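Local structure of malonyl CoA-acyl carrier protein transacylase (Staphylococcus aureus, 3IM9) at residues A45-F50 and A115-R120; A80-L85 and I279-G284; L104-V109 and A230-V235; V238-E243 and I264-W269; V275-E280 and D297-S302. The protein catalyses transfer of the malonyl group from malonyl-CoA to holo-acyl carrier protein, yielding malonyl-ACP and free CoA for fatty acid biosynthesis. All blocks are in the same frame, centred on the assembly; numbering follows the deposited sequence.

Interaction 1 (A45-F50 and A115-R120)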
# COMPACT_ATOMS: atom_id res chain seq x y z
N ALA A 45 -20.40 1.59 -2.32
CA ALA A 45 -21.60 0.96 -1.71
C ALA A 45 -22.48 0.23 -2.76
O ALA A 45 -22.99 -0.84 -2.47
CB ALA A 45 -22.43 1.98 -0.96
N LYS A 46 -22.65 0.87 -3.94
CA LYS A 46 -23.50 0.24 -4.95
C LYS A 46 -22.77 -0.90 -5.63
O LYS A 46 -23.44 -1.72 -6.27
CB LYS A 46 -23.87 1.26 -6.03
CG LYS A 46 -24.72 2.46 -5.64
CD LYS A 46 -25.49 2.12 -4.49
CE LYS A 46 -25.98 3.43 -3.88
NZ LYS A 46 -27.45 3.37 -3.37
N THR A 47 -21.43 -0.96 -5.60
CA THR A 47 -20.71 -1.98 -6.35
C THR A 47 -20.47 -3.23 -5.57
O THR A 47 -20.55 -4.35 -6.09
CB THR A 47 -19.34 -1.38 -6.74
OG1 THR A 47 -19.55 -0.32 -7.71
CG2 THR A 47 -18.41 -2.40 -7.27
N LEU A 48 -20.11 -3.09 -4.29
CA LEU A 48 -19.70 -4.24 -3.50
C LEU A 48 -20.82 -5.08 -2.91
O LEU A 48 -21.90 -4.52 -2.53
CB LEU A 48 -18.74 -3.73 -2.40
CG LEU A 48 -17.44 -3.10 -2.97
CD1 LEU A 48 -16.70 -2.35 -1.98
CD2 LEU A 48 -16.50 -4.20 -3.56
N ASP A 49 -20.51 -6.36 -2.70
CA ASP A 49 -21.47 -7.34 -2.20
C ASP A 49 -21.51 -7.41 -0.66
O ASP A 49 -22.07 -8.36 -0.10
CB ASP A 49 -21.17 -8.75 -2.83
CG ASP A 49 -19.87 -9.37 -2.36
OD1 ASP A 49 -19.12 -8.81 -1.55
OD2 ASP A 49 -19.56 -10.50 -2.92
N PHE A 50 -20.86 -6.46 0.05
CA PHE A 50 -21.07 -6.38 1.48
C PHE A 50 -21.26 -4.90 1.81
O PHE A 50 -21.07 -4.03 0.89
CB PHE A 50 -19.86 -6.95 2.25
CG PHE A 50 -18.58 -6.07 2.15
CD1 PHE A 50 -17.82 -6.05 0.96
CD2 PHE A 50 -18.08 -5.41 3.29
CE1 PHE A 50 -16.64 -5.28 0.86
CE2 PHE A 50 -16.97 -4.63 3.20
CZ PHE A 50 -16.20 -4.59 1.96
N ALA A 115 -11.22 -0.47 -10.18
CA ALA A 115 -10.20 -0.73 -9.09
C ALA A 115 -10.83 -1.25 -7.83
O ALA A 115 -10.25 -2.13 -7.17
CB ALA A 115 -9.49 0.54 -8.80
N VAL A 116 -12.05 -0.83 -7.48
CA VAL A 116 -12.64 -1.31 -6.19
C VAL A 116 -13.01 -2.80 -6.31
O VAL A 116 -12.86 -3.60 -5.40
CB VAL A 116 -13.81 -0.40 -5.67
CG1 VAL A 116 -15.15 -0.71 -6.40
CG2 VAL A 116 -13.95 -0.61 -4.17
N LYS A 117 -13.43 -3.19 -7.55
CA LYS A 117 -13.73 -4.62 -7.78
C LYS A 117 -12.43 -5.40 -7.81
O LYS A 117 -12.38 -6.52 -7.20
CB LYS A 117 -14.48 -4.80 -9.15
CG LYS A 117 -15.85 -4.06 -9.20
CD LYS A 117 -16.37 -3.92 -10.60
CE LYS A 117 -17.76 -3.33 -10.56
NZ LYS A 117 -18.21 -3.00 -12.02
N ILE A 118 -11.41 -4.83 -8.45
CA ILE A 118 -10.14 -5.54 -8.53
C ILE A 118 -9.53 -5.77 -7.10
O ILE A 118 -9.05 -6.89 -6.80
CB ILE A 118 -9.13 -4.74 -9.39
CG1 ILE A 118 -9.63 -5.02 -10.84
CG2 ILE A 118 -7.69 -5.27 -9.21
CD1 ILE A 118 -8.98 -4.04 -11.80
N VAL A 119 -9.58 -4.74 -6.25
CA VAL A 119 -8.92 -4.94 -4.95
C VAL A 119 -9.80 -5.76 -4.03
O VAL A 119 -9.26 -6.48 -3.12
CB VAL A 119 -8.52 -3.61 -4.26
CG1 VAL A 119 -7.54 -2.85 -5.14
CG2 VAL A 119 -9.71 -2.73 -3.79
N ARG A 120 -11.15 -5.77 -4.19
CA ARG A 120 -11.92 -6.72 -3.47
C ARG A 120 -11.50 -8.16 -3.84
O ARG A 120 -11.35 -9.01 -2.93
CB ARG A 120 -13.45 -6.46 -3.77
CG ARG A 120 -14.41 -7.59 -3.28
CD ARG A 120 -14.38 -7.65 -1.79
NE ARG A 120 -15.59 -8.41 -1.33
CZ ARG A 120 -15.82 -8.70 -0.07
NH1 ARG A 120 -14.94 -8.34 0.89
NH2 ARG A 120 -16.97 -9.36 0.30
O HOH W 1 -19.84 -0.84 -10.51
O HOH W 2 -17.01 -9.64 -3.65
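Thr-47 and Leu-48 meet Val-116, Lys-117 and Arg-120 where the chain leaves helix 35-47 and passes the flank of helix 112-128, the backbones coming to 7.4 Å between Leu-48 CA and Lys-117 CA. Thr-47 and Leu-48 make the apolar half of the contact. Thr-47 puts its methyl CG2 across the aliphatic chain of Lys-117, at about a right angle, and the CG2 to Lys-117 CE distance of 3.5 Å is tight for two carbons. Its hydroxyl OG1 turns back to the carbonyl of Ser-43 and also takes a hydrogen from a water that is weakly held by Lys-117 NZ. Leu-48 divides its two methyls: CD1 meets Val-116 CG2 at 3.9 Å, and CD2 rests on Arg-120 CB at 3.8 Å. The Arg-120 chain bends at CD (chi2 66°) and is extended beyond, its guanidinium ending beside Asp-49 and Phe-50. Phe-50 CD1 lies over the centre of one guanidinium face, 3.5 Å from Arg-120 CZ, with ring and guanidinium planes 24° apart. Arg-120 NH2 forms a salt bridge to the syn lone pair of Asp-49 OD1 at 2.9 Å, bent (141° at the hydrogen) because OD1 is tilted out of the guanidinium plane. Arg-120 NE adds a water that also binds Asp-49 OD2 weakly, while NH1 bonds to Glu-68 O and Asn-69 OD1 at the start of helix 67-84. With all three nitrogens engaged, the guanidinium is fixed in rotation, its charge probably balanced by Asp-49.

Interaction 2 (A80-L85 and I279-G284)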
# COMPACT_ATOMS: atom_id res chain seq x y z
N ALA A 80 -11.94 8.79 -2.26
CA ALA A 80 -12.98 9.79 -1.92
C ALA A 80 -12.31 11.09 -1.55
O ALA A 80 -12.73 12.17 -1.98
CB ALA A 80 -13.85 9.27 -0.73
N LEU A 81 -11.23 11.01 -0.78
CA LEU A 81 -10.43 12.21 -0.47
C LEU A 81 -9.89 12.80 -1.72
O LEU A 81 -9.90 14.05 -1.90
CB LEU A 81 -9.30 11.94 0.53
CG LEU A 81 -9.70 11.56 1.93
CD1 LEU A 81 -8.52 11.00 2.70
CD2 LEU A 81 -10.22 12.77 2.71
N LEU A 82 -9.29 11.98 -2.57
CA LEU A 82 -8.70 12.46 -3.82
C LEU A 82 -9.74 13.21 -4.66
O LEU A 82 -9.40 14.27 -5.17
CB LEU A 82 -8.05 11.22 -4.53
CG LEU A 82 -7.30 11.60 -5.81
CD1 LEU A 82 -6.04 12.28 -5.42
CD2 LEU A 82 -7.00 10.30 -6.42
N ALA A 83 -10.98 12.70 -4.74
CA ALA A 83 -12.03 13.28 -5.65
C ALA A 83 -12.37 14.68 -5.05
O ALA A 83 -12.76 15.55 -5.83
CB ALA A 83 -13.19 12.37 -5.66
N ALA A 84 -12.22 14.91 -3.75
CA ALA A 84 -12.63 16.17 -3.09
C ALA A 84 -11.57 17.23 -3.20
O ALA A 84 -11.86 18.42 -2.97
CB ALA A 84 -13.00 15.95 -1.62
N LEU A 85 -10.30 16.86 -3.44
CA LEU A 85 -9.20 17.78 -3.50
C LEU A 85 -9.13 18.53 -4.84
O LEU A 85 -9.16 17.93 -5.95
CB LEU A 85 -7.86 17.03 -3.28
CG LEU A 85 -7.72 16.51 -1.83
CD1 LEU A 85 -6.62 15.46 -1.78
CD2 LEU A 85 -7.30 17.74 -0.96
N ILE A 279 2.63 14.06 -0.41
CA ILE A 279 1.28 14.29 0.14
C ILE A 279 0.67 12.90 0.26
O ILE A 279 0.30 12.26 -0.72
CB ILE A 279 0.47 15.11 -0.78
CG1 ILE A 279 1.18 16.50 -0.95
CG2 ILE A 279 -0.98 15.38 -0.15
CD1 ILE A 279 0.35 17.47 -1.96
N GLU A 280 0.49 12.50 1.54
CA GLU A 280 -0.21 11.22 1.88
C GLU A 280 -1.71 11.44 1.97
O GLU A 280 -2.18 12.44 2.56
CB GLU A 280 0.39 10.72 3.16
CG GLU A 280 -0.16 9.27 3.51
CD GLU A 280 0.51 8.70 4.72
OE1 GLU A 280 1.28 9.36 5.45
OE2 GLU A 280 0.28 7.46 4.91
N ILE A 281 -2.48 10.58 1.32
CA ILE A 281 -3.94 10.80 1.22
C ILE A 281 -4.61 9.46 1.63
O ILE A 281 -4.51 8.43 0.93
CB ILE A 281 -4.35 11.17 -0.24
CG1 ILE A 281 -3.59 12.47 -0.58
CG2 ILE A 281 -5.89 11.29 -0.36
CD1 ILE A 281 -3.80 12.84 -2.12
N GLY A 282 -5.31 9.50 2.80
CA GLY A 282 -5.87 8.24 3.33
C GLY A 282 -5.92 8.43 4.84
O GLY A 282 -5.54 9.43 5.39
N PRO A 283 -6.33 7.39 5.53
CA PRO A 283 -6.36 7.40 6.94
C PRO A 283 -4.95 7.20 7.49
O PRO A 283 -4.10 6.53 6.86
CB PRO A 283 -7.16 6.12 7.29
CG PRO A 283 -6.96 5.12 6.19
CD PRO A 283 -6.75 6.09 4.94
N GLY A 284 -4.68 7.85 8.65
CA GLY A 284 -3.36 7.74 9.23
C GLY A 284 -2.28 8.57 8.54
O GLY A 284 -2.54 9.24 7.53
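Leu-81 and Ile-281 approach to 6.9 Å between CA atoms, where the last turns of helix 67-84 pass the C-terminal end of strand 275-281. This is helix-on-sheet packing in an alpha/beta fold: the strand is an inner member of the four-stranded parallel sheet, between strands 11-16 and 299-303, and the helix lies against one side of it. Ile-281 is the strand residue that does the work, and its two branches find different leucines. Its CG2 methyl, anti to the backbone N, sits 3.6 Å from Leu-81 CB, close to the helix backbone. The longer branch ends in CD1, which is shared by two leucines. Leu-85 reaches it tip to tip, with CD1 3.9 Å from Ile-281 CD1, whereas the Leu-82 side chain crosses at about a right angle and brings its own CD1 to 4.0 Å from the same methyl. Three leucines at this end of the helix thus meet one isoleucine of the strand, by van der Waals contact alone. Nearby, Ser-78 of the same helix hydrogen-bonds through OG to the carbonyl of Ile-281, adding a polar tie at the strand's end. Beyond that end the chain turns through Gly-282, whose phi of 151° and psi of -177° suit a residue without a CB. Leu-81 CD1 comes down on this bare backbone, 3.5 Å from Gly-282 N.

Interaction 3 (L104-V109 and A230-V235)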
# COMPACT_ATOMS: atom_id res chain seq x y z
N LEU A 104 -3.16 3.97 -9.06
CA LEU A 104 -3.68 3.62 -10.43
C LEU A 104 -4.94 4.39 -10.66
O LEU A 104 -5.19 4.89 -11.81
CB LEU A 104 -3.96 2.11 -10.60
CG LEU A 104 -2.73 1.24 -10.37
CD1 LEU A 104 -3.05 -0.22 -10.86
CD2 LEU A 104 -1.45 1.75 -11.12
N VAL A 105 -5.80 4.57 -9.66
CA VAL A 105 -7.01 5.39 -9.86
C VAL A 105 -6.56 6.85 -10.03
O VAL A 105 -7.10 7.56 -10.94
CB VAL A 105 -7.91 5.23 -8.59
CG1 VAL A 105 -9.09 6.26 -8.58
CG2 VAL A 105 -8.48 3.82 -8.55
N ALA A 106 -5.62 7.34 -9.24
CA ALA A 106 -5.17 8.75 -9.27
C ALA A 106 -4.61 9.10 -10.70
O ALA A 106 -4.88 10.21 -11.24
CB ALA A 106 -4.09 9.03 -8.21
N ALA A 107 -3.91 8.13 -11.29
CA ALA A 107 -3.19 8.34 -12.59
C ALA A 107 -4.09 7.89 -13.73
O ALA A 107 -3.61 7.87 -14.89
CB ALA A 107 -1.90 7.51 -12.57
N ASP A 108 -5.35 7.54 -13.49
CA ASP A 108 -6.28 7.14 -14.55
C ASP A 108 -5.88 5.90 -15.32
O ASP A 108 -6.40 5.62 -16.42
CB ASP A 108 -6.46 8.34 -15.52
CG ASP A 108 -7.44 9.38 -14.94
OD1 ASP A 108 -8.18 9.02 -13.94
OD2 ASP A 108 -7.43 10.56 -15.41
N VAL A 109 -5.06 5.06 -14.67
CA VAL A 109 -4.88 3.69 -15.17
C VAL A 109 -6.14 2.88 -15.10
O VAL A 109 -6.43 2.04 -15.93
CB VAL A 109 -3.67 3.03 -14.42
CG1 VAL A 109 -3.61 1.58 -14.84
CG2 VAL A 109 -2.40 3.80 -14.66
N ALA A 230 -0.80 5.52 -17.74
CA ALA A 230 -0.90 6.44 -16.60
C ALA A 230 -0.70 7.88 -17.12
O ALA A 230 0.24 8.12 -17.95
CB ALA A 230 0.22 6.09 -15.59
N LYS A 231 -1.43 8.83 -16.55
CA LYS A 231 -1.24 10.23 -16.90
C LYS A 231 -0.01 10.88 -16.28
O LYS A 231 0.48 11.94 -16.76
CB LYS A 231 -2.52 11.00 -16.53
CG LYS A 231 -3.71 10.81 -17.48
CD LYS A 231 -4.90 11.70 -16.99
CE LYS A 231 -6.15 11.75 -17.91
NZ LYS A 231 -6.30 10.50 -18.62
N PHE A 232 0.60 10.26 -15.26
CA PHE A 232 1.89 10.70 -14.69
C PHE A 232 2.44 9.36 -14.09
O PHE A 232 1.63 8.43 -13.88
CB PHE A 232 1.75 11.85 -13.65
CG PHE A 232 0.60 11.65 -12.67
CD1 PHE A 232 -0.68 12.17 -12.96
CD2 PHE A 232 0.76 10.90 -11.46
CE1 PHE A 232 -1.75 11.99 -12.11
CE2 PHE A 232 -0.36 10.70 -10.61
CZ PHE A 232 -1.60 11.17 -10.91
N PRO A 233 3.77 9.29 -13.90
CA PRO A 233 4.37 7.97 -13.53
C PRO A 233 3.92 7.47 -12.13
O PRO A 233 3.87 8.21 -11.16
CB PRO A 233 5.87 8.23 -13.49
CG PRO A 233 6.11 9.54 -14.44
CD PRO A 233 4.80 10.31 -14.19
N VAL A 234 3.67 6.16 -12.12
CA VAL A 234 3.32 5.40 -10.88
C VAL A 234 4.65 4.70 -10.54
O VAL A 234 5.15 3.87 -11.37
CB VAL A 234 2.24 4.42 -11.16
CG1 VAL A 234 1.98 3.60 -9.86
CG2 VAL A 234 0.95 5.08 -11.68
N VAL A 235 5.23 4.99 -9.38
CA VAL A 235 6.48 4.30 -8.97
C VAL A 235 6.03 2.98 -8.36
O VAL A 235 5.42 2.96 -7.30
CB VAL A 235 7.30 5.12 -8.03
CG1 VAL A 235 8.64 4.41 -7.68
CG2 VAL A 235 7.65 6.45 -8.76
O HOH W 3 -5.37 7.27 -18.75
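Lys-231 runs alongside the turn that ends helix 99-106, its backbone N-H bonded to the carbonyl of Ala-107 (N to O 2.9 Å, 167° at the hydrogen) in the carbonyl plane, on a lone pair. From there its side chain can be followed outward. CB and CG stay near that same carbonyl oxygen. CD then comes to 3.2 Å from Asp-108 OD2 and CE to 3.1 Å from it, so the carboxylate oxygen lies beside the methylenes as much as at the tip. The chain is bent at its last torsion (chi4 31°), which places NZ 3.4 Å from Asp-108 OD2 in a rather long salt bridge; a water that donates to Asp-108 O accepts weakly from NZ. Behind this salt bridge the contact is apolar. Ala-107 CB lies over one face of the Phe-232 ring, off toward the rim and 4.2 Å from the centroid, a CH-pi contact. The same methyl packs on Val-234 CG2 at 3.8 Å, and Val-109 CG2 closes on Ala-230 CB at 3.6 Å. Deeper in, the Leu-104 side chain crosses that of Val-234 at about a right angle, and also touches Met-253, one of the residues of the calcium site. Val-234 belongs to the small two-stranded sheet, and Pro-233 and Val-235 bond through their backbones to Thr-93 of strand 92-95. The contact therefore ties the end of the helix that follows Ser-97, the active-site serine by similarity in a GxSxG sequence resembling a nucleophile elbow, to the chain bordering the central alpha/beta sheet.

Interaction 4 (V238-E243 and I264-W269)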
# COMPACT_ATOMS: atom_id res chain seq x y z
N VAL A 238 7.16 -3.24 -7.14
CA VAL A 238 8.00 -4.44 -7.53
C VAL A 238 9.40 -3.96 -7.87
O VAL A 238 10.37 -4.60 -7.51
CB VAL A 238 7.37 -5.23 -8.71
CG1 VAL A 238 6.15 -5.87 -8.33
CG2 VAL A 238 7.03 -4.43 -9.90
N ASN A 239 9.50 -2.81 -8.58
CA ASN A 239 10.83 -2.40 -9.17
C ASN A 239 11.29 -1.03 -8.80
O ASN A 239 12.41 -0.64 -9.14
CB ASN A 239 10.74 -2.54 -10.75
CG ASN A 239 9.75 -1.53 -11.38
OD1 ASN A 239 8.98 -0.86 -10.68
ND2 ASN A 239 9.80 -1.35 -12.75
N ALA A 240 10.47 -0.29 -8.02
CA ALA A 240 10.88 1.03 -7.50
C ALA A 240 11.24 1.99 -8.61
O ALA A 240 12.16 2.80 -8.39
CB ALA A 240 12.03 0.92 -6.43
N GLN A 241 10.53 1.95 -9.72
CA GLN A 241 10.78 2.98 -10.74
C GLN A 241 9.45 3.44 -11.31
O GLN A 241 8.45 2.69 -11.26
CB GLN A 241 11.65 2.42 -11.88
CG GLN A 241 13.03 1.96 -11.46
CD GLN A 241 13.80 1.32 -12.63
OE1 GLN A 241 15.00 1.05 -12.53
NE2 GLN A 241 13.10 1.07 -13.72
N GLY A 242 9.41 4.68 -11.83
CA GLY A 242 8.18 5.24 -12.49
C GLY A 242 7.82 4.49 -13.72
O GLY A 242 8.69 4.12 -14.57
N GLU A 243 6.54 4.17 -13.84
CA GLU A 243 6.03 3.42 -15.02
C GLU A 243 4.81 4.16 -15.53
O GLU A 243 3.99 4.66 -14.74
CB GLU A 243 5.67 1.94 -14.76
CG GLU A 243 6.86 1.13 -14.22
CD GLU A 243 7.92 0.88 -15.29
OE1 GLU A 243 7.74 1.31 -16.49
OE2 GLU A 243 8.91 0.21 -14.93
N ILE A 264 11.43 1.77 0.41
CA ILE A 264 12.62 2.64 0.55
C ILE A 264 13.12 3.02 -0.86
O ILE A 264 13.31 4.23 -1.11
CB ILE A 264 13.73 1.95 1.35
CG1 ILE A 264 13.24 1.78 2.81
CG2 ILE A 264 15.02 2.79 1.39
CD1 ILE A 264 14.25 0.91 3.60
N ASN A 265 13.30 2.05 -1.77
CA ASN A 265 13.94 2.41 -3.05
C ASN A 265 13.02 3.28 -3.86
O ASN A 265 13.49 4.12 -4.64
CB ASN A 265 14.30 1.16 -3.81
CG ASN A 265 15.48 0.41 -3.23
OD1 ASN A 265 15.66 -0.77 -3.57
ND2 ASN A 265 16.23 1.02 -2.38
N SER A 266 11.70 3.07 -3.74
CA SER A 266 10.73 3.91 -4.47
C SER A 266 10.77 5.34 -3.92
O SER A 266 10.69 6.31 -4.76
CB SER A 266 9.33 3.38 -4.25
OG SER A 266 9.16 2.09 -4.81
N THR A 267 10.84 5.54 -2.59
CA THR A 267 10.96 6.85 -2.02
C THR A 267 12.25 7.52 -2.53
O THR A 267 12.22 8.74 -2.96
CB THR A 267 10.97 6.80 -0.48
OG1 THR A 267 9.71 6.26 -0.06
CG2 THR A 267 11.05 8.22 0.12
N GLU A 268 13.34 6.77 -2.52
CA GLU A 268 14.66 7.32 -2.94
C GLU A 268 14.62 7.69 -4.42
O GLU A 268 15.15 8.77 -4.81
CB GLU A 268 15.74 6.33 -2.63
CG GLU A 268 15.92 6.28 -1.08
CD GLU A 268 17.04 5.37 -0.63
OE1 GLU A 268 17.34 4.43 -1.39
OE2 GLU A 268 17.49 5.62 0.55
N TRP A 269 13.95 6.92 -5.25
CA TRP A 269 13.90 7.18 -6.70
C TRP A 269 13.16 8.46 -6.90
O TRP A 269 13.56 9.30 -7.73
CB TRP A 269 13.23 6.03 -7.40
CG TRP A 269 13.26 6.17 -8.91
CD1 TRP A 269 14.22 5.64 -9.77
CD2 TRP A 269 12.27 6.79 -9.75
NE1 TRP A 269 13.87 5.89 -11.09
CE2 TRP A 269 12.70 6.61 -11.11
CE3 TRP A 269 11.07 7.53 -9.48
CZ2 TRP A 269 11.94 7.12 -12.20
CZ3 TRP A 269 10.32 8.01 -10.55
CH2 TRP A 269 10.77 7.80 -11.89
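Asn-265 opens the contact from helix 263-272 by setting its CB 3.5 Å from the methyl of Ala-240, in the loop before strand 242-243. Next along the helix, Ser-266 comes so near that its CA is 4.2 Å from that of Ala-240; its OG stands 3.4 Å from Ala-240 CA but spends its polar bond on Gln-262 O, one turn back. The loop leads into strand 242-243, which pairs antiparallel with strand 234-235, so the contact packs a beta hairpin against a helix. The hairpin loop is braced from within: Asn-239 ND2 donates to the anti lone pair of Glu-243 OE2, at 2.8 Å. One turn further on, Trp-269 has CG anti to its backbone N (chi1 -175°), and one face of the indole meets the backbone of Gln-241 and Gly-242. Gln-241 CA sits over the five-membered ring, 4.1 Å from its centroid and 9° off the normal, in a CH-pi contact. Over the same face, Gly-242 N lies 3.4 Å from Trp-269 CH2, offset toward the rim, the ring lying directly on the bare glycine backbone.

Interaction 5 (V275-E280 and D297-S302)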
# COMPACT_ATOMS: atom_id res chain seq x y z
N VAL A 275 11.49 15.10 -6.36
CA VAL A 275 10.40 15.21 -5.40
C VAL A 275 10.87 15.65 -4.07
O VAL A 275 11.70 14.99 -3.44
CB VAL A 275 9.62 13.87 -5.30
CG1 VAL A 275 8.46 14.06 -4.31
CG2 VAL A 275 9.07 13.51 -6.63
N ASP A 276 10.33 16.78 -3.63
CA ASP A 276 10.64 17.28 -2.29
C ASP A 276 9.39 17.53 -1.43
O ASP A 276 9.47 18.14 -0.40
CB ASP A 276 11.54 18.54 -2.32
CG ASP A 276 10.94 19.61 -3.09
OD1 ASP A 276 11.66 20.61 -3.34
OD2 ASP A 276 9.78 19.53 -3.51
N HIS A 277 8.28 17.05 -1.93
CA HIS A 277 7.03 17.20 -1.16
C HIS A 277 6.19 15.93 -1.49
O HIS A 277 5.92 15.59 -2.62
CB HIS A 277 6.26 18.44 -1.67
CG HIS A 277 5.02 18.77 -0.84
ND1 HIS A 277 4.07 19.71 -1.23
CD2 HIS A 277 4.59 18.30 0.37
CE1 HIS A 277 3.13 19.79 -0.30
NE2 HIS A 277 3.41 18.93 0.67
N PHE A 278 5.88 15.20 -0.41
CA PHE A 278 5.02 14.03 -0.53
C PHE A 278 3.73 14.37 0.22
O PHE A 278 3.76 14.75 1.39
CB PHE A 278 5.70 12.83 0.18
CG PHE A 278 6.94 12.33 -0.54
CD1 PHE A 278 8.22 12.88 -0.21
CD2 PHE A 278 6.81 11.35 -1.48
CE1 PHE A 278 9.37 12.40 -0.88
CE2 PHE A 278 7.96 10.83 -2.16
CZ PHE A 278 9.22 11.39 -1.84
N ILE A 279 2.63 14.06 -0.41
CA ILE A 279 1.28 14.29 0.14
C ILE A 279 0.67 12.90 0.26
O ILE A 279 0.30 12.26 -0.72
CB ILE A 279 0.47 15.11 -0.78
CG1 ILE A 279 1.18 16.50 -0.95
CG2 ILE A 279 -0.98 15.38 -0.15
CD1 ILE A 279 0.35 17.47 -1.96
N GLU A 280 0.49 12.50 1.54
CA GLU A 280 -0.21 11.22 1.88
C GLU A 280 -1.71 11.44 1.97
O GLU A 280 -2.18 12.44 2.56
CB GLU A 280 0.39 10.72 3.16
CG GLU A 280 -0.16 9.27 3.51
CD GLU A 280 0.51 8.70 4.72
OE1 GLU A 280 1.28 9.36 5.45
OE2 GLU A 280 0.28 7.46 4.91
N ASP A 297 14.58 15.79 5.15
CA ASP A 297 14.55 17.12 4.58
C ASP A 297 13.36 17.36 3.68
O ASP A 297 13.06 18.51 3.36
CB ASP A 297 15.79 17.41 3.72
CG ASP A 297 17.08 17.46 4.53
OD1 ASP A 297 17.03 17.85 5.71
OD2 ASP A 297 18.13 17.10 3.96
N VAL A 298 12.72 16.32 3.15
CA VAL A 298 11.60 16.56 2.28
C VAL A 298 10.32 17.00 3.06
O VAL A 298 10.11 16.65 4.21
CB VAL A 298 11.25 15.32 1.40
CG1 VAL A 298 12.43 15.00 0.45
CG2 VAL A 298 10.81 14.05 2.24
N LYS A 299 9.44 17.72 2.39
CA LYS A 299 8.22 18.18 3.06
C LYS A 299 7.13 17.08 3.04
O LYS A 299 7.01 16.41 2.03
CB LYS A 299 7.65 19.39 2.33
CG LYS A 299 6.32 19.95 2.88
CD LYS A 299 5.97 21.22 2.11
CE LYS A 299 4.67 21.87 2.60
NZ LYS A 299 4.68 22.14 4.08
N LEU A 300 6.40 16.94 4.16
CA LEU A 300 5.36 15.91 4.26
C LEU A 300 4.05 16.55 4.61
O LEU A 300 3.99 17.35 5.55
CB LEU A 300 5.78 14.89 5.36
CG LEU A 300 7.10 14.14 5.04
CD1 LEU A 300 7.67 13.41 6.29
CD2 LEU A 300 6.99 13.28 3.77
N THR A 301 3.02 16.29 3.81
CA THR A 301 1.68 16.70 4.10
C THR A 301 0.79 15.48 4.23
O THR A 301 0.92 14.56 3.42
CB THR A 301 1.15 17.59 2.96
OG1 THR A 301 1.97 18.80 2.93
CG2 THR A 301 -0.35 17.95 3.20
N SER A 302 -0.11 15.48 5.24
CA SER A 302 -1.05 14.35 5.36
C SER A 302 -2.48 14.89 5.19
O SER A 302 -2.83 15.88 5.89
CB SER A 302 -0.90 13.66 6.74
OG SER A 302 -2.07 12.88 7.02
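His-277 and Lys-299 both hold CG anti to the backbone N (chi1 -174° and 177°), which starts their side chains off side by side from neighbouring strands. Lys-299 CD then lies over the centre of the imidazole, 3.7 Å from its centroid in a CH-pi contact, while Ile-279 CG1 covers the opposite face toward the rim. At the ring's edge, in plane, His-277 NE2 and Thr-301 OG1 form a hydrogen bond of 2.7 Å. Strand segments 275-280 and 299-302 pair in parallel, their axes 16° apart. Lys-299 N bonds to Asp-276 O, Phe-278 N to Lys-299 O at 2.9 Å, Thr-301 N to Phe-278 O, and Glu-280 N to Thr-301 O at 2.8 Å. On the other side of the sheet Phe-278 CD1 touches Val-298 CG2 at 3.8 Å, and Phe-278 CB packs on Leu-300 CD2 at 3.8 Å; helix 286-294 covers this side through Ile-291, completing the beta-alpha-beta unit. Glu-280, also there, has its carboxylate bound by Ser-288 and Leu-287 N. The sandwiched imidazole is thus fixed in its rotation by the threonine, and Lys-299 NZ, 4.9 Å from His-277 NE2, would tend to disfavour a charged imidazole.

In the fold
Interactions 2 and 5 both use strand 275-281 of the four-stranded parallel sheet and share Ile-279 and Glu-280, with centres 14 Å apart. Interactions 3 and 4 lie equally close and meet through the two-stranded sheet, where Val-234 O and Glu-243 N probably hydrogen-bond and Val-235 packs on Trp-269. Leu-82 touches Ala-106, joining interactions 2 and 3; Thr-267 meets Phe-278, joining 4 and 5. Interaction 1 is peripheral, 30 Å from interaction 5 between centres, yet Ala-115 reaches Val-105 of interaction 3. Interactions 1 to 3 join segments far apart in sequence, 1 interlocking with 2 and 3; interactions 4 and 5 close locally late in the chain, 5 beginning where 2 ends.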